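Local coordinates for dual specificity protein phosphatase 8 (Homo sapiens, PDB 4JMK) that probably dephosphorylates phosphotyrosine, phosphoserine and phosphothreonine in proteins and so dampens MAP kinase signalling, this chain being its dual-specificity catalytic domain, at residues E47-I55 against W66-I74. The protein carries 1 engineered substitution. Residues are numbered along the deposited sequence; the frame is centred on the assembly and turned at random.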
loop_
_atom_site.group_PDB
_atom_site.type_symbol
_atom_site.label_atom_id
_atom_site.label_comp_id
_atom_site.label_asym_id
_atom_site.label_seq_id
_atom_site.Cartn_x
_atom_site.Cartn_y
_atom_site.Cartn_z
ATOM N N GLU A 47 10.085 -14.579 5.808
ATOM C CA GLU A 47 8.980 -14.263 6.711
ATOM C C GLU A 47 9.144 -12.903 7.385
ATOM O O GLU A 47 8.173 -12.155 7.548
ATOM C CB GLU A 47 8.812 -15.360 7.765
ATOM C CG GLU A 47 7.533 -15.217 8.585
ATOM C CD GLU A 47 6.272 -15.350 7.735
ATOM O OE1 GLU A 47 5.292 -14.615 7.998
ATOM O OE2 GLU A 47 6.255 -16.197 6.811
ATOM N N SER A 48 10.374 -12.565 7.759
ATOM C CA SER A 48 10.607 -11.298 8.454
ATOM C C SER A 48 10.449 -10.083 7.528
ATOM O O SER A 48 10.410 -8.948 7.992
ATOM C CB SER A 48 12.002 -11.277 9.091
ATOM O OG SER A 48 13.014 -11.318 8.102
ATOM N N ARG A 49 10.382 -10.323 6.221
ATOM C CA ARG A 49 10.191 -9.251 5.253
ATOM C C ARG A 49 8.808 -9.345 4.601
ATOM O O ARG A 49 8.592 -8.867 3.484
ATOM C CB ARG A 49 11.297 -9.306 4.199
ATOM C CG ARG A 49 12.688 -9.003 4.782
ATOM C CD ARG A 49 13.781 -9.372 3.799
ATOM N NE ARG A 49 15.097 -8.884 4.200
ATOM C CZ ARG A 49 15.902 -9.487 5.073
ATOM N NH1 ARG A 49 15.530 -10.616 5.680
ATOM N NH2 ARG A 49 17.086 -8.949 5.351
ATOM N N PHE A 50 7.875 -9.956 5.319
ATOM C CA PHE A 50 6.537 -10.188 4.785
ATOM C C PHE A 50 5.482 -9.734 5.771
ATOM O O PHE A 50 5.598 -10.002 6.964
ATOM C CB PHE A 50 6.335 -11.681 4.515
ATOM C CG PHE A 50 4.946 -12.025 4.035
ATOM C CD1 PHE A 50 4.582 -11.801 2.705
ATOM C CD2 PHE A 50 4.001 -12.545 4.911
ATOM C CE1 PHE A 50 3.308 -12.108 2.261
ATOM C CE2 PHE A 50 2.720 -12.860 4.467
ATOM C CZ PHE A 50 2.377 -12.637 3.142
ATOM N N MET A 51 4.440 -9.073 5.274
ATOM C CA MET A 51 3.305 -8.706 6.122
ATOM C C MET A 51 2.008 -8.905 5.365
ATOM O O MET A 51 1.892 -8.481 4.215
ATOM C CB MET A 51 3.406 -7.247 6.570
ATOM C CG MET A 51 2.155 -6.766 7.321
ATOM S SD MET A 51 2.255 -5.021 7.767
ATOM C CE MET A 51 0.564 -4.722 8.314
ATOM N N ARG A 52 1.034 -9.552 6.001
ATOM C CA ARG A 52 -0.293 -9.706 5.400
ATOM C C ARG A 52 -1.281 -8.714 6.014
ATOM O O ARG A 52 -1.296 -8.532 7.230
ATOM C CB ARG A 52 -0.821 -11.135 5.596
ATOM C CG ARG A 52 -2.201 -11.383 4.940
ATOM C CD ARG A 52 -2.655 -12.860 4.991
ATOM N NE ARG A 52 -1.724 -13.769 4.320
ATOM C CZ ARG A 52 -1.713 -14.015 3.008
ATOM N NH1 ARG A 52 -2.589 -13.420 2.197
ATOM N NH2 ARG A 52 -0.833 -14.865 2.502
ATOM N N VAL A 53 -2.078 -8.068 5.163
ATOM C CA VAL A 53 -3.275 -7.340 5.601
ATOM C C VAL A 53 -4.468 -8.162 5.122
ATOM O O VAL A 53 -4.830 -8.113 3.940
ATOM C CB VAL A 53 -3.346 -5.930 5.001
ATOM C CG1 VAL A 53 -4.643 -5.225 5.440
ATOM C CG2 VAL A 53 -2.146 -5.131 5.433
ATOM N N PRO A 54 -5.053 -8.955 6.032
ATOM C CA PRO A 54 -6.015 -9.997 5.668
ATOM C C PRO A 54 -7.402 -9.435 5.359
ATOM O O PRO A 54 -8.316 -9.550 6.177
ATOM C CB PRO A 54 -6.046 -10.885 6.920
ATOM C CG PRO A 54 -5.773 -9.939 8.048
ATOM C CD PRO A 54 -4.818 -8.899 7.489
ATOM N N ILE A 55 -7.559 -8.843 4.179
ATOM C CA ILE A 55 -8.836 -8.235 3.809
ATOM C C ILE A 55 -9.335 -8.670 2.431
ATOM O O ILE A 55 -8.545 -8.910 1.516
ATOM C CB ILE A 55 -8.750 -6.691 3.840
ATOM C CG1 ILE A 55 -7.677 -6.191 2.863
ATOM C CG2 ILE A 55 -8.468 -6.203 5.254
ATOM C CD1 ILE A 55 -7.575 -4.675 2.764
ATOM N N TRP A 66 -5.598 -1.042 9.720
ATOM C CA TRP A 66 -4.395 -1.694 9.200
ATOM C C TRP A 66 -3.469 -0.680 8.572
ATOM O O TRP A 66 -2.335 -1.005 8.250
ATOM C CB TRP A 66 -4.768 -2.732 8.138
ATOM C CG TRP A 66 -5.425 -3.948 8.701
ATOM C CD1 TRP A 66 -6.744 -4.294 8.608
ATOM C CD2 TRP A 66 -4.784 -5.000 9.433
ATOM N NE1 TRP A 66 -6.965 -5.494 9.249
ATOM C CE2 TRP A 66 -5.778 -5.947 9.765
ATOM C CE3 TRP A 66 -3.468 -5.231 9.846
ATOM C CZ2 TRP A 66 -5.490 -7.113 10.485
ATOM C CZ3 TRP A 66 -3.187 -6.382 10.563
ATOM C CH2 TRP A 66 -4.193 -7.308 10.874
ATOM N N LEU A 67 -3.950 0.547 8.388
ATOM C CA LEU A 67 -3.186 1.542 7.633
ATOM C C LEU A 67 -1.906 1.973 8.345
ATOM O O LEU A 67 -0.840 1.997 7.742
ATOM C CB LEU A 67 -4.059 2.758 7.280
ATOM C CG LEU A 67 -5.169 2.457 6.266
ATOM C CD1 LEU A 67 -6.047 3.696 5.991
ATOM C CD2 LEU A 67 -4.565 1.916 4.970
ATOM N N ASP A 68 -1.991 2.289 9.630
ATOM C CA ASP A 68 -0.790 2.712 10.342
ATOM C C ASP A 68 0.297 1.622 10.386
ATOM O O ASP A 68 1.481 1.925 10.234
ATOM C CB ASP A 68 -1.136 3.223 11.744
ATOM C CG ASP A 68 -1.648 4.665 11.735
ATOM O OD1 ASP A 68 -1.273 5.455 10.828
ATOM O OD2 ASP A 68 -2.415 5.011 12.654
ATOM N N LYS A 69 -0.103 0.363 10.572
ATOM C CA LYS A 69 0.857 -0.747 10.581
ATOM C C LYS A 69 1.433 -1.047 9.196
ATOM O O LYS A 69 2.599 -1.426 9.073
ATOM C CB LYS A 69 0.230 -2.011 11.186
ATOM C CG LYS A 69 0.055 -1.934 12.700
ATOM C CD LYS A 69 -0.270 -3.304 13.292
ATOM C CE LYS A 69 -0.393 -3.255 14.813
ATOM N NZ LYS A 69 -1.803 -3.466 15.267
ATOM N N SER A 70 0.609 -0.903 8.161
ATOM C CA SER A 70 1.079 -1.030 6.775
ATOM C C SER A 70 2.119 0.039 6.452
ATOM O O SER A 70 3.167 -0.235 5.865
ATOM C CB SER A 70 -0.107 -0.869 5.816
ATOM O OG SER A 70 -1.092 -1.868 6.022
ATOM N N ILE A 71 1.836 1.272 6.848
ATOM C CA ILE A 71 2.782 2.362 6.650
ATOM C C ILE A 71 4.102 2.132 7.408
ATOM O O ILE A 71 5.186 2.353 6.861
ATOM C CB ILE A 71 2.101 3.704 7.003
ATOM C CG1 ILE A 71 1.020 4.002 5.958
ATOM C CG2 ILE A 71 3.100 4.859 7.090
ATOM C CD1 ILE A 71 0.116 5.191 6.314
ATOM N N GLU A 72 4.011 1.684 8.655
ATOM C CA GLU A 72 5.190 1.313 9.441
ATOM C C GLU A 72 6.052 0.250 8.722
ATOM O O GLU A 72 7.284 0.357 8.668
ATOM C CB GLU A 72 4.726 0.794 10.811
ATOM C CG GLU A 72 5.828 0.317 11.742
ATOM C CD GLU A 72 5.287 -0.474 12.937
ATOM O OE1 GLU A 72 5.341 0.044 14.074
ATOM O OE2 GLU A 72 4.817 -1.619 12.742
ATOM N N PHE A 73 5.397 -0.767 8.164
ATOM C CA PHE A 73 6.091 -1.815 7.417
ATOM C C PHE A 73 6.845 -1.234 6.222
ATOM O O PHE A 73 8.014 -1.579 5.975
ATOM C CB PHE A 73 5.081 -2.871 6.949
ATOM C CG PHE A 73 5.705 -4.043 6.210
ATOM C CD1 PHE A 73 6.435 -5.015 6.896
ATOM C CD2 PHE A 73 5.544 -4.175 4.836
ATOM C CE1 PHE A 73 7.003 -6.099 6.216
ATOM C CE2 PHE A 73 6.110 -5.247 4.144
ATOM C CZ PHE A 73 6.839 -6.223 4.841
ATOM N N ILE A 74 6.173 -0.374 5.460
ATOM C CA ILE A 74 6.804 0.248 4.297
ATOM C C ILE A 74 7.996 1.088 4.741
ATOM O O ILE A 74 9.050 1.064 4.089
ATOM C CB ILE A 74 5.796 1.104 3.482
ATOM C CG1 ILE A 74 4.744 0.192 2.826
ATOM C CG2 ILE A 74 6.522 1.970 2.423
ATOM C CD1 ILE A 74 3.518 0.938 2.328
#
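In the α/β catalytic domain of this dual-specificity phosphatase, strand 50-52, helix 67-79 and strand 83-87 form a beta-alpha-beta crossover, strand 29-34 lying between the two parallel strands; Met51 and Phe73 meet where helix segment 67-74 packs nearly antiparallel to edge strand 50-52 (167°). Met51 CB sits 3.7 Å from the centroid of the Phe73 ring, almost on its normal, in a CH-pi contact. With CG anti to the backbone N (chi1 173°), the extended, unbranched thioether runs obliquely back toward the N-terminal end of the helix. SD packs 3.6 Å from Phe73 CB in van der Waals contact, and its oblique Met-aromatic contact spans 4.6 Å to the Phe73 ring centroid. CE reaches Lys69 CB at 4.0 Å. The Phe73 ring edge comes up to Arg49 O, 3.5 Å from CZ.

At the other end of the contact, branched Val53 and the flat-sided Pro54 ring present C-H groups to one face of the Trp66 indole in CH-pi contacts: Val53 CG1 lies 3.6 Å from Trp66 CG, Pro54 CD 3.6 Å from Trp66 CZ2. One turn after Trp66 and one before Phe73, small Ser70 touches Val53 CG2 and Met51 CE; its OG donates to Trp66 O (2.7 Å), satisfying the hydroxyl.

Strand 50-52 pairs with strand 29-34, whose Leu33 also touches Met51 and Ser70. Phe73 meets Val84 of strand 83-87, and helix 94-107 packs against Ile71 and Ile74.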